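Local coordinates for protein lactococcus lactis MG1363 DpsA (Lactococcus lactis, PDB 1ZS3) that probably protects the cell against oxidative stress as a twelve-subunit ferritin-like Dps shell, and binds DNA, for which its N-terminal helix is required, at residues V120-Q125 with G153-V158. Numbering follows the deposited sequence.
Sequences VDFQAQ and GYNLQV
Asn155 reaches the edge of the Phe122 ring with its CG anti to the carbonyl carbon, beside the backbone N (chi1 -83°). There OD1 lies 3.5 Å from CE2 of Phe122, and the amide plane stands almost perpendicular to the ring. The contact suits both groups, since the rim of a benzene ring is weakly positive and an amide oxygen partly negative. Val158 closes one face of the ring, its CG1 centred above it and 4.3 Å from CE1 of Phe122; a branched aliphatic residue offers a compact methyl for this. Over the opposite face, displaced toward the rim, lies the NE2 of Gln125, one turn further along the same helix. Gln125 extends beyond CG, long enough to take its NE2 to hydrogen bonds with Glu41 and Glu68, on helices 27-51 and 55-81. Its CB, 3.6 Å from Asn155 ND2, packs against the asparagine amide, whose ND2 is hydrogen-bonded to Asn126 OD1. A leucine in place of Asn155 has no amide to offer, so the side-chain oxygen of Asn126 would probably lose this donor and the ring edge its partly negative neighbour. The contact joins helices 111-138 and 142-165, which run nearly antiparallel here, the local axes 9.5 Å apart, inside the four-helix bundle characteristic of the ferritin-like Dps fold. Helix 55-81 closes in as well, with Ile64 and Glu68 against Phe122. The chemistry is therefore mixed: an aromatic ring and a valine methyl supply apolar packing, while the buried amide nitrogens of Gln125 and Asn155 are satisfied by Glu41 and Glu68, and by Asn126, respectively, linking the packing to helices 27-51 and 55-81.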
# COMPACT_ATOMS: atom_id res chain seq x y z
N VAL A 120 2.23 -15.97 -35.42
CA VAL A 120 1.54 -17.04 -36.20
C VAL A 120 0.76 -17.96 -35.28
O VAL A 120 -0.44 -18.10 -35.43
CB VAL A 120 2.58 -17.86 -37.07
CG1 VAL A 120 1.98 -19.14 -37.61
CG2 VAL A 120 3.10 -16.98 -38.22
N ASP A 121 1.43 -18.57 -34.30
CA ASP A 121 0.76 -19.24 -33.20
C ASP A 121 -0.55 -18.55 -32.75
O ASP A 121 -1.59 -19.21 -32.66
CB ASP A 121 1.72 -19.32 -32.01
CG ASP A 121 2.46 -20.62 -31.93
OD1 ASP A 121 2.86 -21.08 -30.84
OD2 ASP A 121 2.71 -21.26 -32.94
N PHE A 122 -0.51 -17.25 -32.44
CA PHE A 122 -1.65 -16.53 -31.83
C PHE A 122 -2.73 -16.25 -32.83
O PHE A 122 -3.88 -16.20 -32.48
CB PHE A 122 -1.19 -15.24 -31.13
CG PHE A 122 -0.76 -15.45 -29.72
CD1 PHE A 122 0.55 -15.75 -29.42
CD2 PHE A 122 -1.66 -15.37 -28.70
CE1 PHE A 122 0.95 -15.97 -28.13
CE2 PHE A 122 -1.25 -15.59 -27.39
CZ PHE A 122 0.05 -15.90 -27.12
N GLN A 123 -2.36 -16.06 -34.09
CA GLN A 123 -3.31 -15.84 -35.18
C GLN A 123 -4.06 -17.13 -35.30
O GLN A 123 -5.24 -17.14 -35.59
CB GLN A 123 -2.60 -15.56 -36.50
CG GLN A 123 -2.93 -14.22 -37.21
CD GLN A 123 -1.80 -13.68 -38.13
OE1 GLN A 123 -2.03 -12.73 -38.90
NE2 GLN A 123 -0.60 -14.25 -38.02
N ALA A 124 -3.35 -18.24 -35.03
CA ALA A 124 -3.94 -19.59 -35.14
C ALA A 124 -4.85 -19.86 -34.00
O ALA A 124 -5.91 -20.43 -34.21
CB ALA A 124 -2.86 -20.68 -35.25
N GLN A 125 -4.52 -19.43 -32.78
CA GLN A 125 -5.43 -19.64 -31.65
C GLN A 125 -6.78 -18.95 -31.90
O GLN A 125 -7.81 -19.44 -31.39
CB GLN A 125 -4.89 -19.10 -30.30
CG GLN A 125 -3.52 -19.63 -29.87
CD GLN A 125 -3.22 -19.27 -28.45
OE1 GLN A 125 -4.12 -19.10 -27.66
NE2 GLN A 125 -1.95 -19.13 -28.13
N GLY A 153 -9.59 -10.61 -27.43
CA GLY A 153 -9.02 -9.27 -27.49
C GLY A 153 -7.59 -9.24 -26.95
O GLY A 153 -6.78 -8.50 -27.46
N TYR A 154 -7.29 -10.03 -25.93
CA TYR A 154 -5.93 -10.13 -25.43
C TYR A 154 -4.97 -10.70 -26.49
O TYR A 154 -3.88 -10.20 -26.67
CB TYR A 154 -5.87 -11.00 -24.21
CG TYR A 154 -4.45 -11.27 -23.77
CD1 TYR A 154 -3.69 -10.26 -23.15
CD2 TYR A 154 -3.85 -12.51 -23.97
CE1 TYR A 154 -2.40 -10.50 -22.72
CE2 TYR A 154 -2.56 -12.76 -23.54
CZ TYR A 154 -1.84 -11.74 -22.93
OH TYR A 154 -0.57 -11.97 -22.53
N ASN A 155 -5.41 -11.74 -27.20
CA ASN A 155 -4.63 -12.33 -28.30
C ASN A 155 -4.36 -11.26 -29.39
O ASN A 155 -3.25 -11.12 -29.83
CB ASN A 155 -5.37 -13.56 -28.89
CG ASN A 155 -5.12 -14.90 -28.05
OD1 ASN A 155 -4.68 -14.84 -26.92
ND2 ASN A 155 -5.53 -15.95 -28.71
N LEU A 156 -5.35 -10.50 -29.79
CA LEU A 156 -5.18 -9.46 -30.82
C LEU A 156 -4.14 -8.41 -30.43
O LEU A 156 -3.42 -7.87 -31.27
CB LEU A 156 -6.48 -8.71 -31.06
CG LEU A 156 -7.10 -8.91 -32.43
CD1 LEU A 156 -6.89 -10.30 -32.88
CD2 LEU A 156 -8.60 -8.54 -32.37
N GLN A 157 -4.06 -8.13 -29.13
CA GLN A 157 -3.18 -7.15 -28.56
C GLN A 157 -1.80 -7.70 -28.59
O GLN A 157 -0.90 -7.02 -29.07
CB GLN A 157 -3.63 -6.92 -27.14
CG GLN A 157 -3.01 -5.83 -26.36
CD GLN A 157 -3.36 -5.99 -24.88
OE1 GLN A 157 -4.51 -6.29 -24.53
NE2 GLN A 157 -2.36 -5.87 -24.03
N VAL A 158 -1.61 -8.94 -28.12
CA VAL A 158 -0.29 -9.53 -28.16
C VAL A 158 0.29 -9.56 -29.57
O VAL A 158 1.51 -9.38 -29.73
CB VAL A 158 -0.27 -10.96 -27.61
CG1 VAL A 158 1.04 -11.63 -27.92
CG2 VAL A 158 -0.53 -10.97 -26.10